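Long-range contact in F420-dependent alcohol dehydrogenase (Methanoculleus thermophilus, PDB 1RHC), which probably oxidises secondary alcohols to ketones with the deazaflavin coenzyme F420 as hydride acceptor, as a member of the bacterial luciferase family: residues A[25-31]-A[318-322]. Residues are numbered along the deposited sequence; the frame is centred on the assembly and turned at random.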
# COMPACT_ATOMS: atom_id res chain seq x y z
N ARG A 25 8.70 15.91 12.92
CA ARG A 25 8.91 17.25 13.48
C ARG A 25 7.56 17.96 13.76
O ARG A 25 7.42 18.68 14.75
CB ARG A 25 9.78 18.08 12.51
CG ARG A 25 10.27 19.46 13.07
CD ARG A 25 11.30 20.11 12.12
NE ARG A 25 12.00 21.28 12.67
CZ ARG A 25 13.33 21.43 12.66
NH1 ARG A 25 14.12 20.50 12.14
NH2 ARG A 25 13.89 22.51 13.16
N ALA A 26 6.58 17.77 12.87
CA ALA A 26 5.25 18.37 13.04
C ALA A 26 4.62 17.86 14.31
O ALA A 26 4.00 18.62 15.05
CB ALA A 26 4.36 18.02 11.85
N GLU A 27 4.75 16.57 14.56
CA GLU A 27 4.17 15.99 15.78
C GLU A 27 4.79 16.63 17.01
O GLU A 27 4.10 16.98 17.98
CB GLU A 27 4.41 14.49 15.82
CG GLU A 27 3.93 13.89 17.13
CD GLU A 27 3.86 12.37 17.09
OE1 GLU A 27 2.75 11.83 17.22
OE2 GLU A 27 4.91 11.72 16.95
N LYS A 28 6.11 16.79 16.97
CA LYS A 28 6.80 17.38 18.11
C LYS A 28 6.40 18.82 18.38
O LYS A 28 6.31 19.25 19.52
CB LYS A 28 8.32 17.28 17.89
CG LYS A 28 8.81 15.83 18.05
CD LYS A 28 10.30 15.65 17.76
CE LYS A 28 10.69 14.18 17.93
NZ LYS A 28 12.11 13.90 17.58
N VAL A 29 6.16 19.58 17.32
CA VAL A 29 5.76 20.99 17.42
C VAL A 29 4.34 21.14 17.94
O VAL A 29 3.98 22.20 18.43
CB VAL A 29 5.92 21.65 16.05
CG1 VAL A 29 5.10 22.90 15.94
CG2 VAL A 29 7.40 21.93 15.82
N GLY A 30 3.53 20.10 17.80
CA GLY A 30 2.18 20.17 18.33
C GLY A 30 1.01 19.98 17.37
O GLY A 30 -0.15 20.15 17.76
N PHE A 31 1.28 19.64 16.11
CA PHE A 31 0.16 19.42 15.19
C PHE A 31 -0.63 18.21 15.66
O PHE A 31 -0.07 17.27 16.23
CB PHE A 31 0.65 19.19 13.76
CG PHE A 31 1.11 20.43 13.07
CD1 PHE A 31 2.42 20.88 13.22
CD2 PHE A 31 0.26 21.12 12.21
CE1 PHE A 31 2.87 21.99 12.52
CE2 PHE A 31 0.69 22.23 11.50
CZ PHE A 31 2.02 22.67 11.65
N ILE A 318 7.73 24.75 9.65
CA ILE A 318 7.14 23.87 10.65
C ILE A 318 7.28 24.48 12.04
O ILE A 318 6.31 24.56 12.81
CB ILE A 318 7.83 22.45 10.69
CG1 ILE A 318 7.71 21.76 9.33
CG2 ILE A 318 7.21 21.61 11.81
CD1 ILE A 318 8.54 20.50 9.20
N ASP A 319 8.50 24.91 12.37
CA ASP A 319 8.82 25.45 13.70
C ASP A 319 7.99 26.63 14.16
O ASP A 319 7.67 26.75 15.34
CB ASP A 319 10.29 25.93 13.73
CG ASP A 319 11.24 24.82 13.80
OD1 ASP A 319 10.82 23.67 14.10
OD2 ASP A 319 12.42 25.08 13.56
N ILE A 320 7.71 27.52 13.23
CA ILE A 320 6.95 28.72 13.55
C ILE A 320 5.57 28.38 14.09
O ILE A 320 4.94 29.20 14.74
CB ILE A 320 6.87 29.66 12.31
CG1 ILE A 320 6.47 31.09 12.75
CG2 ILE A 320 5.88 29.15 11.30
CD1 ILE A 320 7.49 31.78 13.58
N PHE A 321 5.10 27.14 13.86
CA PHE A 321 3.78 26.79 14.39
C PHE A 321 3.75 26.62 15.90
O PHE A 321 2.68 26.51 16.48
CB PHE A 321 3.16 25.59 13.65
CG PHE A 321 2.44 26.01 12.38
CD1 PHE A 321 3.15 26.38 11.25
CD2 PHE A 321 1.05 26.14 12.36
CE1 PHE A 321 2.52 26.88 10.12
CE2 PHE A 321 0.40 26.64 11.23
CZ PHE A 321 1.12 27.02 10.12
N LYS A 322 4.92 26.61 16.54
CA LYS A 322 4.95 26.58 18.00
C LYS A 322 4.25 27.88 18.48
O LYS A 322 3.66 27.93 19.56
CB LYS A 322 6.40 26.57 18.52
CG LYS A 322 7.14 25.24 18.29
CD LYS A 322 8.58 25.30 18.81
CE LYS A 322 8.63 25.31 20.33
NZ LYS A 322 8.41 23.96 20.95
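Phe31 CZ lies over one face of the Phe321 ring, 3.4 Å from Phe321 CG. The rings meet obliquely, planes at 37° and centroids 5.1 Å apart. The edge of the Phe31 ring faces the carbonyl oxygens of Ala26 and Ile318, both near its plane. Tyr7 of strand 4-8 meets Phe31 edge-to-face, and Phe321 also packs on Met290 and Ile294 of helix 287-300.

The other flat groups, the Arg25 guanidinium and the Asp319 carboxylate, form a salt bridge; both residues are partly exposed. Arg25 holds Asp319 side-on through two nitrogens, one to each carboxylate oxygen. Arg25 NE gives a nearly straight bond to Asp319 OD1 (3.0 Å, 165°), in the guanidinium plane but out of the carboxylate plane. Arg25 NH2 reaches the syn lone pair of Asp319 OD2, also at 3.0 Å. Two bonds limit rotation of both groups. The Arg25 chain is extended from CG to NE and runs across the Ile318 side chain, with Arg25 CG 3.9 Å from Ile318 CG2.

Val29 fills the middle as a knob in a hole made by Ile318, Asp319, Phe321 and Lys322. With CG1 anti to the backbone N (chi1 160°), Val29 lays this methyl against the 318-322 turn, 3.7 Å from Ile318 O. Its CG2 meets Ile318 CG2 at 4.0 Å. Lys322 CG lies against both methyls. Just beyond Val29, Gly30 has positive phi and ends helix 16-29 in a Schellman motif. The chain then turns so that the end of the Phe31 ring reaches Phe321.

The contact joins the first helix of the barrel to the C-terminal helices that follow strand 304-309. Strands 4-8 and 304-309 are parallel neighbours, and this helix-to-helix closure outside them is characteristic of the (beta/alpha)8 TIM barrel of the luciferase family.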